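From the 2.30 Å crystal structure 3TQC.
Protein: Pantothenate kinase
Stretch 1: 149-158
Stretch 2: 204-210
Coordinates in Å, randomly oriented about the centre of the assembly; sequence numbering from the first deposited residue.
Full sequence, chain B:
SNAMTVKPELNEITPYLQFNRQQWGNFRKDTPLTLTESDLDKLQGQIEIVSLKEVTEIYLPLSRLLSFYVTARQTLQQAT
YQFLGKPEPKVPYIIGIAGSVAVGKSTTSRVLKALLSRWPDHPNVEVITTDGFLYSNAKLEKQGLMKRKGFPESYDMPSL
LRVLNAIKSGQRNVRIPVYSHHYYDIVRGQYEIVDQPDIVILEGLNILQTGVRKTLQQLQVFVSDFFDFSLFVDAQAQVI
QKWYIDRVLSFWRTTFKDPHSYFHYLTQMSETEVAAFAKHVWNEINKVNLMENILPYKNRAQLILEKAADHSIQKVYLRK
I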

# COMPACT_ATOMS: atom_id res chain seq x y z
N LYS B 149 -20.41 15.36 3.83
CA LYS B 149 -20.05 14.49 4.93
C LYS B 149 -19.71 13.16 4.30
O LYS B 149 -20.48 12.66 3.49
N GLY B 150 -18.55 12.61 4.62
CA GLY B 150 -18.08 11.37 4.01
C GLY B 150 -17.10 11.59 2.87
O GLY B 150 -16.36 10.67 2.50
N PHE B 151 -17.09 12.79 2.31
CA PHE B 151 -16.10 13.17 1.30
C PHE B 151 -14.78 13.41 2.03
O PHE B 151 -14.77 13.65 3.23
N PRO B 152 -13.66 13.33 1.31
CA PRO B 152 -12.36 13.37 2.04
C PRO B 152 -12.17 14.63 2.90
O PRO B 152 -11.60 14.55 3.98
N GLU B 153 -12.68 15.76 2.43
CA GLU B 153 -12.47 17.04 3.11
C GLU B 153 -13.26 17.14 4.43
O GLU B 153 -13.07 18.08 5.18
N SER B 154 -14.11 16.14 4.69
CA SER B 154 -14.94 16.12 5.88
C SER B 154 -14.28 15.39 7.05
O SER B 154 -14.77 15.49 8.17
N TYR B 155 -13.17 14.68 6.79
CA TYR B 155 -12.45 13.94 7.83
C TYR B 155 -11.24 14.68 8.37
O TYR B 155 -10.53 15.35 7.64
N ASP B 156 -11.01 14.49 9.67
CA ASP B 156 -9.80 14.91 10.32
C ASP B 156 -8.70 13.88 10.01
O ASP B 156 -8.46 12.96 10.79
N MET B 157 -8.03 14.04 8.88
CA MET B 157 -7.05 13.04 8.46
C MET B 157 -5.83 12.98 9.37
O MET B 157 -5.35 11.91 9.67
N PRO B 158 -5.32 14.14 9.80
CA PRO B 158 -4.17 14.02 10.70
C PRO B 158 -4.50 13.20 11.95
O PRO B 158 -3.66 12.47 12.46
N GLY B 204 -14.34 2.17 6.93
CA GLY B 204 -14.82 3.49 6.57
C GLY B 204 -14.76 3.72 5.07
O GLY B 204 -14.04 3.03 4.35
N LEU B 205 -15.49 4.73 4.63
CA LEU B 205 -15.53 5.14 3.22
C LEU B 205 -14.14 5.35 2.59
O LEU B 205 -13.92 5.01 1.43
N ASN B 206 -13.22 5.90 3.38
CA ASN B 206 -12.06 6.62 2.83
C ASN B 206 -10.73 5.93 2.99
O ASN B 206 -9.70 6.55 2.78
N ILE B 207 -10.73 4.66 3.38
CA ILE B 207 -9.48 4.04 3.84
C ILE B 207 -8.51 3.70 2.72
O ILE B 207 -7.34 3.43 2.99
N LEU B 208 -9.00 3.69 1.48
CA LEU B 208 -8.19 3.37 0.32
C LEU B 208 -7.73 4.64 -0.43
O LEU B 208 -7.02 4.55 -1.44
N GLN B 209 -8.14 5.79 0.06
CA GLN B 209 -7.82 7.05 -0.57
C GLN B 209 -6.43 7.52 -0.20
O GLN B 209 -5.75 6.92 0.63
N THR B 210 -6.01 8.62 -0.82
CA THR B 210 -4.77 9.28 -0.50
C THR B 210 -5.08 10.62 0.13
O THR B 210 -6.20 11.12 0.03

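The contact between these stretches is small, 283 Å² summed over both sides, and no hydrogen bond crosses it. Shape and van der Waals packing therefore do the work, while S154 ties its own loop together and D156 caps a backbone N just past the stretch.

The apolar packing centers on L205, whose CA-to-CB bond points toward the first stretch. With chi1 m and chi2 t, its CD1 lies 3.5 Å from G150 CA and 3.4 Å from Y155 OH. The glycine is required twice over: at its phi of 99° a CB would jam against the carbonyl O of K149, and an ideal CB would sit 2.8 Å from L205 CD1, a clash. The bare CA thus makes the room that the leucine methyl uses.

Amide-to-ring packing comes next. Y155, chi1 m and chi2 -90°, points toward the second stretch, and N206, chi1 p, points back, setting its side-chain amide over one face of the ring with ND2 3.4 Å from Y155 CG. M157, chi1 t and chi2 p, adds its terminal methyl, CE lying 3.7 Å from N206 ND2. N206 has the largest covered area of any residue here, 67 Å². A further polar-to-apolar touch is made by Q209, m then t, whose OE1 comes 3.4 Å from P152 CG; its NE2 is hydrogen-bonded elsewhere in the structure.

Within the first stretch, S154 makes the local side-chain hydrogen bonds. S154, chi1 p, accepts from G150 N at 2.9 Å through OG and donates that same OG to F151 O at a very short 2.5 Å, bracing the 3-10 segment. On the other side, overlapping type I turns, G204 to I207 and N206 to Q209, carry L205, N206 and Q209 inward, while I207 points away. F151 likewise points away, leaving its ring out of the contact.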

# COMPACT_ATOMS: atom_id res chain seq x y z
CB LYS B 149 -21.23 14.35 5.89
CG LYS B 149 -20.87 14.33 7.36
CD LYS B 149 -22.12 14.51 8.20
CE LYS B 149 -21.80 14.70 9.66
NZ LYS B 149 -23.01 14.65 10.52
CB PHE B 151 -16.54 14.43 0.54
CG PHE B 151 -17.65 14.19 -0.46
CD1 PHE B 151 -17.40 14.27 -1.82
CD2 PHE B 151 -18.94 13.90 -0.03
CE1 PHE B 151 -18.41 14.06 -2.74
CE2 PHE B 151 -19.96 13.70 -0.95
CZ PHE B 151 -19.69 13.77 -2.30
CB PRO B 152 -11.31 13.35 0.93
CG PRO B 152 -12.05 12.81 -0.30
CD PRO B 152 -13.50 13.16 -0.14
CB GLU B 153 -12.78 18.22 2.18
CG GLU B 153 -14.23 18.30 1.64
CD GLU B 153 -14.43 17.58 0.29
OE1 GLU B 153 -13.61 16.71 -0.07
OE2 GLU B 153 -15.43 17.90 -0.40
CB SER B 154 -16.29 15.45 5.57
OG SER B 154 -16.14 14.08 5.26
CB TYR B 155 -11.92 12.59 7.29
CG TYR B 155 -13.00 11.64 6.88
CD1 TYR B 155 -13.54 10.72 7.79
CD2 TYR B 155 -13.50 11.67 5.60
CE1 TYR B 155 -14.54 9.85 7.40
CE2 TYR B 155 -14.49 10.82 5.21
CZ TYR B 155 -15.00 9.91 6.10
OH TYR B 155 -15.99 9.08 5.66
CB ASP B 156 -10.05 15.03 11.82
CG ASP B 156 -8.89 15.64 12.57
OD1 ASP B 156 -7.78 15.65 12.02
OD2 ASP B 156 -9.10 16.10 13.71
CB MET B 157 -6.62 13.26 7.00
CG MET B 157 -5.93 12.05 6.34
SD MET B 157 -6.91 10.53 6.30
CE MET B 157 -8.54 11.26 6.15
CB PRO B 158 -3.83 15.48 11.05
CG PRO B 158 -4.45 16.30 9.97
CD PRO B 158 -5.62 15.54 9.44
CB LEU B 205 -16.29 6.48 3.09
CG LEU B 205 -17.69 6.59 3.72
CD1 LEU B 205 -18.31 7.96 3.45
CD2 LEU B 205 -18.60 5.49 3.19
CB ASN B 206 -11.97 7.99 3.50
CG ASN B 206 -11.87 7.90 5.03
OD1 ASN B 206 -12.32 6.92 5.62
ND2 ASN B 206 -11.32 8.93 5.66
CB ILE B 207 -9.72 2.77 4.66
CG1 ILE B 207 -10.53 1.75 3.86
CG2 ILE B 207 -10.38 3.14 5.96
CD1 ILE B 207 -10.35 0.33 4.36
CB LEU B 208 -8.98 2.47 -0.62
CG LEU B 208 -9.43 1.18 0.04
CD1 LEU B 208 -10.11 0.24 -0.92
CD2 LEU B 208 -8.23 0.50 0.69
CB GLN B 209 -8.83 8.11 -0.15
CG GLN B 209 -10.25 7.81 -0.58
CD GLN B 209 -11.25 8.78 0.03
OE1 GLN B 209 -10.86 9.78 0.65
NE2 GLN B 209 -12.52 8.49 -0.14
CB THR B 210 -3.95 9.52 -1.76
OG1 THR B 210 -4.77 10.18 -2.72
CG2 THR B 210 -3.47 8.20 -2.35